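Baccell_00875 (Bacteroides cellulosilyticus DSM 14838, PDB 5NO8) is a polysaccharide lyase that probably removes the L-rhamnose caps of complex arabinogalactan proteins by cleaving their linkage to glucuronic acid. Local coordinates at residues Q542-Y556 with W614-C628. Residues are numbered along the deposited sequence; the frame is centred on the assembly and turned at random.
Sequences QSIVAPAIQFLAQLY and WSTITGAVYYYYALC. With GOL (glycerol), chain F.
The carbonyl of Trp-614 receives the amide of Gln-542: NE2 lies 2.9 Å from O, above the carbonyl plane, while Ile-617 N reaches the same oxygen from the opposite face. Next along 614-628, the side chain of Ile-617 is a knob in the hole formed by Gln-542, Ala-546, Pro-547 and Gln-550, its CG2 lying 3.5 Å from Ala-546 CB. Thr-618 OG1 takes the second N-H of Gln-542 NE2 at 3.0 Å. Both acceptors lie close to the amide plane and both bonds are nearly straight; Arg-593 holds OE1, fixing the rotation of this buried amide. The two helices run side by side, their N-to-C directions 26° apart, in the mainly helical C-terminal half of the chain, with helix 562-576 against Ile-549 and Thr-618, and pack knobs-into-holes. Gln-550 is the reciprocal knob, among Ile-617, Ala-620, Val-621 and Tyr-624. Val-621 splits its branches: CG1 presses tightly on Ile-549 CG2 at 3.5 Å, while CG2 approaches Ala-546 O. At Tyr-624, CG anti to the carbonyl carbon (chi1 -69°) turns one ring face to Gln-554, whose CG lies over it in a CH-pi contact 3.7 Å from the centroid. A glycerol, probably from the crystallisation liquor, places O3 at the ring's edge, hydrogen-bonded to Tyr-624 OH and Gln-550 NE2; Gly-493 and Tyr-686 also hold the Gln-550 amide. Finally, Cys-628 SG sits 3.6 Å from Tyr-556 CD2, an oblique sulfur-aromatic contact, and also touches Ala-553 CB.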
loop_
_atom_site.group_PDB
_atom_site.type_symbol
_atom_site.label_atom_id
_atom_site.label_comp_id
_atom_site.label_asym_id
_atom_site.label_seq_id
_atom_site.Cartn_x
_atom_site.Cartn_y
_atom_site.Cartn_z
ATOM N N GLN A 542 -0.296 -6.517 -6.225
ATOM C CA GLN A 542 -1.473 -5.773 -6.580
ATOM C C GLN A 542 -1.446 -5.170 -7.986
ATOM O O GLN A 542 -2.512 -5.060 -8.614
ATOM C CB GLN A 542 -1.758 -4.705 -5.516
ATOM C CG GLN A 542 -2.913 -3.755 -5.849
ATOM C CD GLN A 542 -2.443 -2.466 -6.472
ATOM O OE1 GLN A 542 -1.258 -2.240 -6.639
ATOM N NE2 GLN A 542 -3.391 -1.601 -6.809
ATOM N N SER A 543 -0.280 -4.784 -8.490
ATOM C CA SER A 543 -0.225 -4.236 -9.848
ATOM C C SER A 543 -0.021 -5.299 -10.949
ATOM O O SER A 543 0.312 -4.954 -12.077
ATOM C CB SER A 543 0.756 -3.062 -9.970
ATOM O OG SER A 543 2.114 -3.467 -9.939
ATOM N N ILE A 544 -0.220 -6.575 -10.605
ATOM C CA ILE A 544 -0.596 -7.627 -11.585
ATOM C C ILE A 544 -2.096 -7.899 -11.535
ATOM O O ILE A 544 -2.773 -7.897 -12.560
ATOM C CB ILE A 544 0.183 -8.938 -11.307
ATOM C CG1 ILE A 544 1.676 -8.683 -11.497
ATOM C CG2 ILE A 544 -0.340 -10.085 -12.185
ATOM C CD1 ILE A 544 2.550 -9.779 -10.912
ATOM N N VAL A 545 -2.635 -8.091 -10.333
ATOM C CA VAL A 545 -4.042 -8.430 -10.158
ATOM C C VAL A 545 -4.948 -7.261 -10.584
ATOM O O VAL A 545 -5.915 -7.451 -11.329
ATOM C CB VAL A 545 -4.356 -8.829 -8.695
ATOM C CG1 VAL A 545 -5.850 -9.084 -8.487
ATOM C CG2 VAL A 545 -3.551 -10.070 -8.303
ATOM N N ALA A 546 -4.633 -6.055 -10.117
ATOM C CA ALA A 546 -5.533 -4.924 -10.398
ATOM C C ALA A 546 -5.636 -4.645 -11.901
ATOM O O ALA A 546 -6.737 -4.479 -12.400
ATOM C CB ALA A 546 -5.137 -3.668 -9.633
ATOM N N PRO A 547 -4.497 -4.600 -12.614
ATOM C CA PRO A 547 -4.595 -4.394 -14.075
ATOM C C PRO A 547 -5.386 -5.459 -14.845
ATOM O O PRO A 547 -6.039 -5.113 -15.836
ATOM C CB PRO A 547 -3.148 -4.438 -14.515
ATOM C CG PRO A 547 -2.409 -3.890 -13.354
ATOM C CD PRO A 547 -3.102 -4.491 -12.166
ATOM N N ALA A 548 -5.322 -6.719 -14.404
ATOM C CA ALA A 548 -6.139 -7.784 -15.010
ATOM C C ALA A 548 -7.595 -7.391 -14.982
ATOM O O ALA A 548 -8.294 -7.455 -15.992
ATOM C CB ALA A 548 -5.959 -9.118 -14.272
ATOM N N ILE A 549 -8.049 -6.939 -13.823
ATOM C CA ILE A 549 -9.456 -6.651 -13.618
ATOM C C ILE A 549 -9.837 -5.324 -14.291
ATOM O O ILE A 549 -10.962 -5.194 -14.820
ATOM C CB ILE A 549 -9.797 -6.607 -12.117
ATOM C CG1 ILE A 549 -9.414 -7.929 -11.442
ATOM C CG2 ILE A 549 -11.257 -6.300 -11.879
ATOM C CD1 ILE A 549 -9.615 -7.920 -9.947
ATOM N N GLN A 550 -8.910 -4.364 -14.263
ATOM C CA GLN A 550 -9.043 -3.057 -14.933
ATOM C C GLN A 550 -9.284 -3.294 -16.431
ATOM O O GLN A 550 -10.207 -2.738 -17.033
ATOM C CB GLN A 550 -7.754 -2.240 -14.717
ATOM C CG GLN A 550 -7.693 -0.847 -15.328
ATOM C CD GLN A 550 -6.291 -0.233 -15.274
ATOM O OE1 GLN A 550 -5.264 -0.943 -15.239
ATOM N NE2 GLN A 550 -6.238 1.094 -15.279
ATOM N N PHE A 551 -8.478 -4.174 -17.001
ATOM C CA PHE A 551 -8.627 -4.541 -18.410
ATOM C C PHE A 551 -9.953 -5.231 -18.709
ATOM O O PHE A 551 -10.691 -4.828 -19.634
ATOM C CB PHE A 551 -7.485 -5.446 -18.833
ATOM C CG PHE A 551 -7.593 -5.882 -20.256
ATOM C CD1 PHE A 551 -7.049 -5.119 -21.243
ATOM C CD2 PHE A 551 -8.294 -7.037 -20.585
ATOM C CE1 PHE A 551 -7.160 -5.487 -22.575
ATOM C CE2 PHE A 551 -8.414 -7.421 -21.901
ATOM C CZ PHE A 551 -7.847 -6.651 -22.891
ATOM N N LEU A 552 -10.255 -6.276 -17.947
ATOM C CA LEU A 552 -11.474 -7.042 -18.164
ATOM C C LEU A 552 -12.753 -6.231 -17.995
ATOM O O LEU A 552 -13.713 -6.424 -18.749
ATOM C CB LEU A 552 -11.526 -8.278 -17.279
ATOM C CG LEU A 552 -10.497 -9.386 -17.556
ATOM C CD1 LEU A 552 -10.485 -10.321 -16.371
ATOM C CD2 LEU A 552 -10.806 -10.171 -18.824
ATOM N N ALA A 553 -12.789 -5.338 -17.007
ATOM C CA ALA A 553 -13.973 -4.525 -16.785
ATOM C C ALA A 553 -14.221 -3.572 -17.963
ATOM O O ALA A 553 -15.365 -3.390 -18.400
ATOM C CB ALA A 553 -13.864 -3.753 -15.485
ATOM N N GLN A 554 -13.152 -2.965 -18.452
ATOM C CA GLN A 554 -13.223 -2.137 -19.660
ATOM C C GLN A 554 -13.648 -2.969 -20.875
ATOM O O GLN A 554 -14.462 -2.516 -21.690
ATOM C CB GLN A 554 -11.903 -1.472 -19.967
ATOM C CG GLN A 554 -11.489 -0.377 -19.001
ATOM C CD GLN A 554 -10.130 0.152 -19.346
ATOM O OE1 GLN A 554 -9.122 -0.241 -18.742
ATOM N NE2 GLN A 554 -10.067 0.997 -20.344
ATOM N N LEU A 555 -13.100 -4.174 -21.005
ATOM C CA LEU A 555 -13.484 -5.045 -22.127
ATOM C C LEU A 555 -14.965 -5.405 -22.038
ATOM O O LEU A 555 -15.660 -5.389 -23.054
ATOM C CB LEU A 555 -12.602 -6.292 -22.188
ATOM C CG LEU A 555 -12.754 -7.171 -23.446
ATOM C CD1 LEU A 555 -12.521 -6.331 -24.695
ATOM C CD2 LEU A 555 -11.757 -8.331 -23.427
ATOM N N TYR A 556 -15.477 -5.646 -20.836
ATOM C CA TYR A 556 -16.906 -5.830 -20.662
ATOM C C TYR A 556 -17.709 -4.597 -21.102
ATOM O O TYR A 556 -18.739 -4.731 -21.775
ATOM C CB TYR A 556 -17.278 -6.178 -19.218
ATOM C CG TYR A 556 -18.766 -6.237 -19.023
ATOM C CD1 TYR A 556 -19.504 -7.320 -19.515
ATOM C CD2 TYR A 556 -19.460 -5.191 -18.414
ATOM C CE1 TYR A 556 -20.873 -7.374 -19.360
ATOM C CE2 TYR A 556 -20.837 -5.236 -18.282
ATOM C CZ TYR A 556 -21.527 -6.333 -18.760
ATOM O OH TYR A 556 -22.877 -6.394 -18.603
ATOM N N TRP A 614 0.414 3.316 -7.276
ATOM C CA TRP A 614 -0.311 2.238 -7.979
ATOM C C TRP A 614 -1.482 1.659 -7.184
ATOM O O TRP A 614 -2.347 0.989 -7.752
ATOM C CB TRP A 614 0.589 1.128 -8.485
ATOM C CG TRP A 614 1.457 1.422 -9.657
ATOM C CD1 TRP A 614 2.737 1.046 -9.774
ATOM C CD2 TRP A 614 1.128 2.085 -10.906
ATOM N NE1 TRP A 614 3.251 1.430 -10.975
ATOM C CE2 TRP A 614 2.282 2.071 -11.691
ATOM C CE3 TRP A 614 -0.013 2.726 -11.406
ATOM C CZ2 TRP A 614 2.339 2.663 -12.967
ATOM C CZ3 TRP A 614 0.046 3.313 -12.659
ATOM C CH2 TRP A 614 1.193 3.265 -13.423
ATOM N N SER A 615 -1.584 1.956 -5.886
ATOM C CA SER A 615 -2.806 1.658 -5.151
ATOM C C SER A 615 -4.048 2.243 -5.838
ATOM O O SER A 615 -5.138 1.741 -5.651
ATOM C CB SER A 615 -2.772 2.178 -3.703
ATOM O OG SER A 615 -2.704 3.619 -3.630
ATOM N N THR A 616 -3.876 3.311 -6.611
ATOM C CA THR A 616 -5.022 3.921 -7.307
ATOM C C THR A 616 -5.559 3.071 -8.440
ATOM O O THR A 616 -6.674 3.284 -8.856
ATOM C CB THR A 616 -4.725 5.345 -7.821
ATOM O OG1 THR A 616 -3.693 5.344 -8.798
ATOM C CG2 THR A 616 -4.308 6.264 -6.653
ATOM N N ILE A 617 -4.808 2.067 -8.904
ATOM C CA ILE A 617 -5.365 1.180 -9.924
ATOM C C ILE A 617 -6.581 0.464 -9.351
ATOM O O ILE A 617 -7.566 0.246 -10.046
ATOM C CB ILE A 617 -4.356 0.108 -10.412
ATOM C CG1 ILE A 617 -3.069 0.720 -10.935
ATOM C CG2 ILE A 617 -4.995 -0.704 -11.545
ATOM C CD1 ILE A 617 -1.954 -0.295 -11.031
ATOM N N THR A 618 -6.531 0.096 -8.059
ATOM C CA THR A 618 -7.679 -0.495 -7.406
ATOM C C THR A 618 -8.882 0.464 -7.404
ATOM O O THR A 618 -10.000 0.039 -7.616
ATOM C CB THR A 618 -7.320 -0.958 -5.988
ATOM O OG1 THR A 618 -6.311 -1.967 -6.104
ATOM C CG2 THR A 618 -8.510 -1.533 -5.248
ATOM N N GLY A 619 -8.626 1.752 -7.193
ATOM C CA GLY A 619 -9.650 2.775 -7.363
ATOM C C GLY A 619 -10.246 2.736 -8.766
ATOM O O GLY A 619 -11.445 2.786 -8.902
ATOM N N ALA A 620 -9.395 2.675 -9.786
ATOM C CA ALA A 620 -9.878 2.561 -11.165
ATOM C C ALA A 620 -10.769 1.339 -11.346
ATOM O O ALA A 620 -11.855 1.432 -11.925
ATOM C CB ALA A 620 -8.736 2.530 -12.136
ATOM N N VAL A 621 -10.330 0.199 -10.807
ATOM C CA VAL A 621 -11.108 -1.017 -10.850
ATOM C C VAL A 621 -12.472 -0.851 -10.216
ATOM O O VAL A 621 -13.479 -1.313 -10.779
ATOM C CB VAL A 621 -10.366 -2.194 -10.169
ATOM C CG1 VAL A 621 -11.306 -3.391 -9.952
ATOM C CG2 VAL A 621 -9.145 -2.585 -10.979
ATOM N N TYR A 622 -12.524 -0.236 -9.025
ATOM C CA TYR A 622 -13.777 -0.031 -8.327
ATOM C C TYR A 622 -14.707 0.880 -9.125
ATOM O O TYR A 622 -15.910 0.634 -9.164
ATOM C CB TYR A 622 -13.559 0.582 -6.942
ATOM C CG TYR A 622 -12.891 -0.294 -5.918
ATOM C CD1 TYR A 622 -12.724 -1.679 -6.123
ATOM C CD2 TYR A 622 -12.428 0.249 -4.722
ATOM C CE1 TYR A 622 -12.137 -2.473 -5.155
ATOM C CE2 TYR A 622 -11.833 -0.552 -3.762
ATOM C CZ TYR A 622 -11.711 -1.907 -3.979
ATOM O OH TYR A 622 -11.089 -2.705 -3.040
ATOM N N TYR A 623 -14.131 1.907 -9.746
ATOM C CA TYR A 623 -14.863 2.817 -10.655
ATOM C C TYR A 623 -15.485 2.047 -11.836
ATOM O O TYR A 623 -16.700 2.159 -12.105
ATOM C CB TYR A 623 -13.925 3.934 -11.119
ATOM C CG TYR A 623 -14.324 4.661 -12.377
ATOM C CD1 TYR A 623 -15.258 5.701 -12.342
ATOM C CD2 TYR A 623 -13.733 4.344 -13.591
ATOM C CE1 TYR A 623 -15.614 6.378 -13.510
ATOM C CE2 TYR A 623 -14.073 5.000 -14.750
ATOM C CZ TYR A 623 -15.018 6.000 -14.706
ATOM O OH TYR A 623 -15.331 6.631 -15.883
ATOM N N TYR A 624 -14.677 1.233 -12.498
ATOM C CA TYR A 624 -15.197 0.437 -13.622
ATOM C C TYR A 624 -16.210 -0.600 -13.153
ATOM O O TYR A 624 -17.211 -0.842 -13.835
ATOM C CB TYR A 624 -14.086 -0.254 -14.400
ATOM C CG TYR A 624 -13.174 0.643 -15.192
ATOM C CD1 TYR A 624 -13.674 1.486 -16.178
ATOM C CD2 TYR A 624 -11.802 0.629 -14.988
ATOM C CE1 TYR A 624 -12.848 2.299 -16.913
ATOM C CE2 TYR A 624 -10.965 1.431 -15.726
ATOM C CZ TYR A 624 -11.505 2.280 -16.688
ATOM O OH TYR A 624 -10.686 3.070 -17.416
ATOM N N TYR A 625 -15.962 -1.231 -12.005
ATOM C CA TYR A 625 -16.870 -2.234 -11.482
ATOM C C TYR A 625 -18.258 -1.613 -11.192
ATOM O O TYR A 625 -19.285 -2.252 -11.444
ATOM C CB TYR A 625 -16.277 -2.888 -10.236
ATOM C CG TYR A 625 -17.148 -3.941 -9.639
ATOM C CD1 TYR A 625 -17.138 -5.237 -10.135
ATOM C CD2 TYR A 625 -18.011 -3.644 -8.601
ATOM C CE1 TYR A 625 -17.958 -6.216 -9.586
ATOM C CE2 TYR A 625 -18.842 -4.612 -8.051
ATOM C CZ TYR A 625 -18.803 -5.902 -8.542
ATOM O OH TYR A 625 -19.631 -6.861 -7.995
ATOM N N ALA A 626 -18.288 -0.380 -10.655
ATOM C CA ALA A 626 -19.545 0.323 -10.432
ATOM C C ALA A 626 -20.285 0.617 -11.755
ATOM O O ALA A 626 -21.517 0.534 -11.791
ATOM C CB ALA A 626 -19.339 1.607 -9.646
ATOM N N LEU A 627 -19.545 0.954 -12.805
ATOM C CA LEU A 627 -20.139 1.130 -14.141
ATOM C C LEU A 627 -20.715 -0.179 -14.699
ATOM O O LEU A 627 -21.747 -0.174 -15.361
ATOM C CB LEU A 627 -19.107 1.684 -15.118
ATOM C CG LEU A 627 -18.626 3.123 -14.891
ATOM C CD1 LEU A 627 -17.566 3.506 -15.895
ATOM C CD2 LEU A 627 -19.796 4.088 -14.960
ATOM N N CYS A 628 -20.025 -1.285 -14.430
ATOM C CA CYS A 628 -20.412 -2.618 -14.898
ATOM C C CYS A 628 -21.666 -3.167 -14.218
ATOM O O CYS A 628 -22.516 -3.772 -14.873
ATOM C CB CYS A 628 -19.241 -3.608 -14.710
ATOM S SG CYS A 628 -17.806 -3.415 -15.789
HETATM C C1 GOL F . -6.597 5.669 -17.613
HETATM O O1 GOL F . -6.724 7.046 -18.045
HETATM C C2 GOL F . -7.474 4.712 -18.432
HETATM O O2 GOL F . -7.129 4.773 -19.833
HETATM C C3 GOL F . -7.229 3.258 -18.004
HETATM O O3 GOL F . -7.812 2.933 -16.735
#